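Local coordinates for putative periplasmic protein (Wolinella succinogenes, PDB 3KN3) that is a putative periplasmic substrate-binding protein that takes glutathione into its ligand site and may serve ABC-type tungstate uptake, at residues Gln114-Val118 and Gln165-Leu170; Phe107-Glu111 and Trp134-Lys140. The contacts are given in a common frame with arbitrary orientation. Residues are numbered along the deposited sequence.

Contact 1. Residues Gln114-Val118 and Gln165-Leu170; sequences QVKFV and QKGLTL
Phe117 lies with one ring face over the neighbouring strand, above Leu168 O and Thr169 CA (CE1 to CA 4.1 Å); its chi1 is t, and CZ reaches to 4.2 Å from Leu170 CB. This is a parallel pairing of strands 117-119 and 168-172 in one mixed sheet of the periplasmic binding protein fold. The register sets Lys116 against Gly167, Phe117 against Leu168 and Val118 against Thr169, with CA atoms 4.5, 4.8 and 5.2 Å apart. Two backbone hydrogen bonds bracket Phe117: Leu168 N to Lys116 O and Val118 N to Leu168 O, both 2.8 Å. Each segment follows a helix closed by a Schellman motif, with Gln114 and Lys166 at positive phi. Gly167 is extended (-125/-160) beside Lys116, where a CB would come within 2.6 Å of Lys116 CB and clash. On the Phe117 face, Val115 CG2 meets Leu168 CD1 at 3.7 Å, Leu168 being m,t. Val118 and Thr169 point to the opposite face, against helix 155-164. Downstream, Leu170 touches Thr126, a residue of the glutathione site. Thr169, with chi1 t, sends its hydroxyl back across the pair, OG1 donating to Val118 O at 2.7 Å.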
loop_
_atom_site.group_PDB
_atom_site.type_symbol
_atom_site.label_atom_id
_atom_site.label_comp_id
_atom_site.label_asym_id
_atom_site.label_seq_id
_atom_site.Cartn_x
_atom_site.Cartn_y
_atom_site.Cartn_z
ATOM N N GLN A 114 -13.299 -23.752 -6.054
ATOM C CA GLN A 114 -14.012 -23.167 -4.909
ATOM C C GLN A 114 -13.229 -23.277 -3.604
ATOM O O GLN A 114 -13.735 -23.821 -2.632
ATOM C CB GLN A 114 -15.389 -23.826 -4.732
ATOM C CG GLN A 114 -16.361 -23.581 -5.877
ATOM C CD GLN A 114 -17.773 -24.045 -5.558
ATOM O OE1 GLN A 114 -18.671 -23.229 -5.315
ATOM N NE2 GLN A 114 -17.978 -25.360 -5.552
ATOM N N VAL A 115 -11.991 -22.796 -3.579
ATOM C CA VAL A 115 -11.233 -22.791 -2.331
ATOM C C VAL A 115 -11.618 -21.575 -1.479
ATOM O O VAL A 115 -11.989 -20.517 -1.992
ATOM C CB VAL A 115 -9.705 -22.814 -2.551
ATOM C CG1 VAL A 115 -9.343 -23.834 -3.618
ATOM C CG2 VAL A 115 -9.231 -21.463 -2.952
ATOM N N LYS A 116 -11.542 -21.738 -0.174
ATOM C CA LYS A 116 -11.973 -20.687 0.722
ATOM C C LYS A 116 -11.072 -19.470 0.567
ATOM O O LYS A 116 -9.853 -19.568 0.636
ATOM C CB LYS A 116 -11.991 -21.183 2.176
ATOM C CG LYS A 116 -12.388 -20.137 3.188
ATOM C CD LYS A 116 -13.897 -19.863 3.195
ATOM C CE LYS A 116 -14.753 -21.116 3.424
ATOM N NZ LYS A 116 -14.462 -21.873 4.682
ATOM N N PHE A 117 -11.694 -18.322 0.346
ATOM C CA PHE A 117 -10.973 -17.079 0.301
ATOM C C PHE A 117 -11.602 -16.060 1.243
ATOM O O PHE A 117 -12.783 -15.744 1.133
ATOM C CB PHE A 117 -10.927 -16.521 -1.122
ATOM C CG PHE A 117 -10.078 -15.303 -1.238
ATOM C CD1 PHE A 117 -8.763 -15.400 -1.636
ATOM C CD2 PHE A 117 -10.575 -14.058 -0.874
ATOM C CE1 PHE A 117 -7.969 -14.271 -1.717
ATOM C CE2 PHE A 117 -9.785 -12.934 -0.949
ATOM C CZ PHE A 117 -8.478 -13.045 -1.367
ATOM N N VAL A 118 -10.792 -15.520 2.143
ATOM C CA VAL A 118 -11.270 -14.565 3.129
ATOM C C VAL A 118 -10.935 -13.116 2.788
ATOM O O VAL A 118 -9.778 -12.731 2.712
ATOM C CB VAL A 118 -10.710 -14.885 4.522
ATOM C CG1 VAL A 118 -11.333 -13.947 5.573
ATOM C CG2 VAL A 118 -10.955 -16.362 4.862
ATOM N N GLN A 165 -10.169 -21.539 8.797
ATOM C CA GLN A 165 -10.990 -22.242 7.816
ATOM C C GLN A 165 -10.199 -22.830 6.684
ATOM O O GLN A 165 -10.750 -23.149 5.643
ATOM C CB GLN A 165 -12.108 -21.348 7.295
ATOM C CG GLN A 165 -13.071 -21.007 8.402
ATOM C CD GLN A 165 -14.082 -19.962 8.025
ATOM O OE1 GLN A 165 -14.315 -19.025 8.777
ATOM N NE2 GLN A 165 -14.689 -20.112 6.857
ATOM N N LYS A 166 -8.904 -22.989 6.903
ATOM C CA LYS A 166 -8.069 -23.766 5.994
ATOM C C LYS A 166 -8.121 -23.197 4.571
ATOM O O LYS A 166 -8.078 -23.940 3.590
ATOM C CB LYS A 166 -8.496 -25.239 6.015
ATOM C CG LYS A 166 -8.870 -25.749 7.406
ATOM C CD LYS A 166 -7.793 -26.625 8.014
ATOM C CE LYS A 166 -7.643 -27.931 7.230
ATOM N NZ LYS A 166 -6.601 -28.842 7.797
ATOM N N GLY A 167 -8.204 -21.873 4.486
ATOM C CA GLY A 167 -8.319 -21.172 3.225
ATOM C C GLY A 167 -7.255 -20.108 3.013
ATOM O O GLY A 167 -6.210 -20.114 3.666
ATOM N N LEU A 168 -7.539 -19.180 2.103
ATOM C CA LEU A 168 -6.550 -18.221 1.625
ATOM C C LEU A 168 -6.932 -16.787 1.933
ATOM O O LEU A 168 -8.111 -16.477 2.143
ATOM C CB LEU A 168 -6.417 -18.340 0.106
ATOM C CG LEU A 168 -6.045 -19.700 -0.456
ATOM C CD1 LEU A 168 -6.111 -19.689 -1.970
ATOM C CD2 LEU A 168 -4.666 -20.072 0.040
ATOM N N THR A 169 -5.940 -15.905 1.930
ATOM C CA THR A 169 -6.233 -14.481 1.968
ATOM C C THR A 169 -5.138 -13.597 1.353
ATOM O O THR A 169 -4.023 -14.043 1.066
ATOM C CB THR A 169 -6.566 -13.998 3.410
ATOM O OG1 THR A 169 -7.194 -12.712 3.351
ATOM C CG2 THR A 169 -5.297 -13.914 4.253
ATOM N N LEU A 170 -5.475 -12.325 1.163
ATOM C CA LEU A 170 -4.544 -11.349 0.632
ATOM C C LEU A 170 -4.127 -10.342 1.707
ATOM O O LEU A 170 -4.969 -9.685 2.323
ATOM C CB LEU A 170 -5.185 -10.620 -0.534
ATOM C CG LEU A 170 -4.369 -9.505 -1.175
ATOM C CD1 LEU A 170 -4.689 -9.421 -2.672
ATOM C CD2 LEU A 170 -4.611 -8.173 -0.471
#

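Contact 2. Residues Phe107-Glu111 and Trp134-Lys140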
loop_
_atom_site.group_PDB
_atom_site.type_symbol
_atom_site.label_atom_id
_atom_site.label_comp_id
_atom_site.label_asym_id
_atom_site.label_seq_id
_atom_site.Cartn_x
_atom_site.Cartn_y
_atom_site.Cartn_z
ATOM N N PHE A 107 -6.444 -17.027 -9.152
ATOM C CA PHE A 107 -7.800 -16.669 -8.765
ATOM C C PHE A 107 -8.863 -17.452 -9.544
ATOM O O PHE A 107 -9.835 -17.926 -8.955
ATOM C CB PHE A 107 -8.042 -15.163 -8.858
ATOM C CG PHE A 107 -7.527 -14.397 -7.676
ATOM C CD1 PHE A 107 -6.464 -14.890 -6.926
ATOM C CD2 PHE A 107 -8.077 -13.170 -7.332
ATOM C CE1 PHE A 107 -5.977 -14.189 -5.856
ATOM C CE2 PHE A 107 -7.579 -12.442 -6.266
ATOM C CZ PHE A 107 -6.541 -12.959 -5.511
ATOM N N LYS A 108 -8.672 -17.596 -10.854
ATOM C CA LYS A 108 -9.538 -18.459 -11.664
ATOM C C LYS A 108 -9.593 -19.865 -11.087
ATOM O O LYS A 108 -10.654 -20.481 -11.039
ATOM C CB LYS A 108 -9.044 -18.519 -13.112
ATOM C CG LYS A 108 -9.782 -17.580 -14.053
ATOM C CD LYS A 108 -8.848 -16.894 -15.052
ATOM C CE LYS A 108 -9.585 -15.812 -15.850
ATOM N NZ LYS A 108 -8.668 -14.752 -16.385
ATOM N N LEU A 109 -8.437 -20.366 -10.659
ATOM C CA LEU A 109 -8.345 -21.701 -10.102
ATOM C C LEU A 109 -9.100 -21.780 -8.781
ATOM O O LEU A 109 -9.798 -22.746 -8.508
ATOM C CB LEU A 109 -6.881 -22.088 -9.881
ATOM C CG LEU A 109 -6.677 -23.551 -9.464
ATOM C CD1 LEU A 109 -7.377 -24.476 -10.457
ATOM C CD2 LEU A 109 -5.188 -23.895 -9.342
ATOM N N ILE A 110 -8.923 -20.756 -7.963
ATOM C CA ILE A 110 -9.610 -20.628 -6.695
ATOM C C ILE A 110 -11.116 -20.700 -6.909
ATOM O O ILE A 110 -11.819 -21.428 -6.212
ATOM C CB ILE A 110 -9.225 -19.305 -5.998
ATOM C CG1 ILE A 110 -7.831 -19.423 -5.387
ATOM C CG2 ILE A 110 -10.217 -18.945 -4.928
ATOM C CD1 ILE A 110 -7.211 -18.092 -5.000
ATOM N N GLU A 111 -11.606 -19.963 -7.894
ATOM C CA GLU A 111 -13.019 -20.013 -8.215
ATOM C C GLU A 111 -13.447 -21.400 -8.686
ATOM O O GLU A 111 -14.395 -21.985 -8.156
ATOM C CB GLU A 111 -13.361 -18.978 -9.274
ATOM C CG GLU A 111 -14.841 -18.839 -9.486
ATOM C CD GLU A 111 -15.169 -17.835 -10.552
ATOM O OE1 GLU A 111 -14.446 -17.818 -11.573
ATOM O OE2 GLU A 111 -16.143 -17.068 -10.372
ATOM N N TRP A 134 -9.547 -9.002 -7.913
ATOM C CA TRP A 134 -10.588 -9.921 -8.411
ATOM C C TRP A 134 -11.201 -9.397 -9.699
ATOM O O TRP A 134 -11.472 -10.146 -10.622
ATOM C CB TRP A 134 -11.716 -10.154 -7.375
ATOM C CG TRP A 134 -11.328 -11.091 -6.290
ATOM C CD1 TRP A 134 -11.010 -10.771 -5.004
ATOM C CD2 TRP A 134 -11.175 -12.512 -6.398
ATOM N NE1 TRP A 134 -10.666 -11.901 -4.305
ATOM C CE2 TRP A 134 -10.763 -12.984 -5.137
ATOM C CE3 TRP A 134 -11.353 -13.429 -7.434
ATOM C CZ2 TRP A 134 -10.525 -14.327 -4.889
ATOM C CZ3 TRP A 134 -11.118 -14.757 -7.188
ATOM C CH2 TRP A 134 -10.706 -15.198 -5.928
ATOM N N LYS A 135 -11.437 -8.097 -9.731
ATOM C CA LYS A 135 -11.970 -7.432 -10.907
ATOM C C LYS A 135 -11.056 -7.646 -12.118
ATOM O O LYS A 135 -11.523 -8.027 -13.189
ATOM C CB LYS A 135 -12.122 -5.942 -10.608
ATOM C CG LYS A 135 -13.149 -5.224 -11.431
ATOM C CD LYS A 135 -13.828 -4.176 -10.565
ATOM C CE LYS A 135 -12.810 -3.393 -9.727
ATOM N NZ LYS A 135 -13.475 -2.454 -8.764
ATOM N N GLU A 136 -9.755 -7.416 -11.933
ATOM C CA GLU A 136 -8.772 -7.641 -12.992
ATOM C C GLU A 136 -8.711 -9.112 -13.395
ATOM O O GLU A 136 -8.516 -9.436 -14.564
ATOM C CB GLU A 136 -7.376 -7.175 -12.567
ATOM C CG GLU A 136 -7.214 -5.668 -12.381
ATOM C CD GLU A 136 -5.758 -5.253 -12.120
ATOM O OE1 GLU A 136 -4.842 -5.846 -12.740
ATOM O OE2 GLU A 136 -5.530 -4.328 -11.300
ATOM N N ALA A 137 -8.890 -10.002 -12.425
ATOM C CA ALA A 137 -8.692 -11.422 -12.668
ATOM C C ALA A 137 -9.911 -12.100 -13.279
ATOM O O ALA A 137 -9.777 -12.917 -14.193
ATOM C CB ALA A 137 -8.279 -12.133 -11.372
ATOM N N LEU A 138 -11.098 -11.780 -12.771
ATOM C CA LEU A 138 -12.306 -12.448 -13.246
ATOM C C LEU A 138 -13.224 -11.510 -14.005
ATOM O O LEU A 138 -14.180 -11.953 -14.631
ATOM C CB LEU A 138 -13.097 -13.068 -12.082
ATOM C CG LEU A 138 -12.421 -14.071 -11.153
ATOM C CD1 LEU A 138 -13.450 -14.658 -10.201
ATOM C CD2 LEU A 138 -11.735 -15.164 -11.941
ATOM N N GLY A 139 -12.959 -10.212 -13.916
ATOM C CA GLY A 139 -13.900 -9.224 -14.414
ATOM C C GLY A 139 -15.080 -8.976 -13.477
ATOM O O GLY A 139 -16.005 -8.240 -13.812
ATOM N N LYS A 140 -15.045 -9.589 -12.296
ATOM C CA LYS A 140 -16.090 -9.393 -11.293
ATOM C C LYS A 140 -15.589 -9.757 -9.896
ATOM O O LYS A 140 -14.681 -10.575 -9.738
ATOM C CB LYS A 140 -17.316 -10.233 -11.615
ATOM C CG LYS A 140 -17.032 -11.717 -11.600
ATOM C CD LYS A 140 -18.302 -12.515 -11.441
ATOM C CE LYS A 140 -18.004 -14.005 -11.327
ATOM N NZ LYS A 140 -17.103 -14.307 -10.178
#
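Two helices cross here almost at right angles, -82°, their local axes 10.3 Å apart, and aromatic side chains fill much of the gap. Phe107 (chi1 -81°) and Trp134 (chi1 -77°) both take m rotamers that bring their rings together: the centroid of the Phe107 ring is 3.9 Å from that of the tryptophan six-membered ring, with the planes oblique at 33° and CD2 of Phe107 only 3.3 Å from CE3 of Trp134. Behind the ring, Phe107 CB rests on Ala137 CB at 3.9 Å, while Ile110 CG2 approaches the indole edge at Trp134 CH2, also 3.9 Å. The CA-to-CB bond of Lys108 points sideways, but its end comes across, NZ donating to Ala137 O at 3.1 Å; its CG lies 3.8 Å from Leu138 CD2. Glu111, extended with chi1 and chi2 both t, passes Leu138 and ends in a salt bridge, OE2 to Lys140 NZ at 2.9 Å. Gly139, at positive phi, takes the chain off the helix end, and Lys140, chi1 p, comes back to Glu111. Helices 103-113 and 125-138 thus pack together over the sheet: Trp134 also meets Phe117 of strand 117-119 and Tyr148 of strand 148-150 edge-to-face, and Ile110 touches Phe98 of helix 93-98.

In the fold
Strand 117-119 follows helix 103-113 and precedes helix 125-138; contact 1 pairs this strand with strand 168-172, and contact 2 joins the two helices on either side of it in sequence. Contact 1 is buried and relies mainly on backbone hydrogen bonds; contact 2 is partly buried, with aromatic packing inside and a salt bridge and a lysine-to-carbonyl bond toward solvent. They meet on the sheet face that carries Phe117 and Leu168: Phe117 CE2 lies 3.6 Å from Trp134 NE1, and Leu168 CD1 3.6 Å from Ile110 CD1. The chain itself passes from contact 2 to contact 1 through the helix cap, where Val115 N probably bonds to Ile110 O (3.0 Å). Contact 1 also runs closer to the glutathione site.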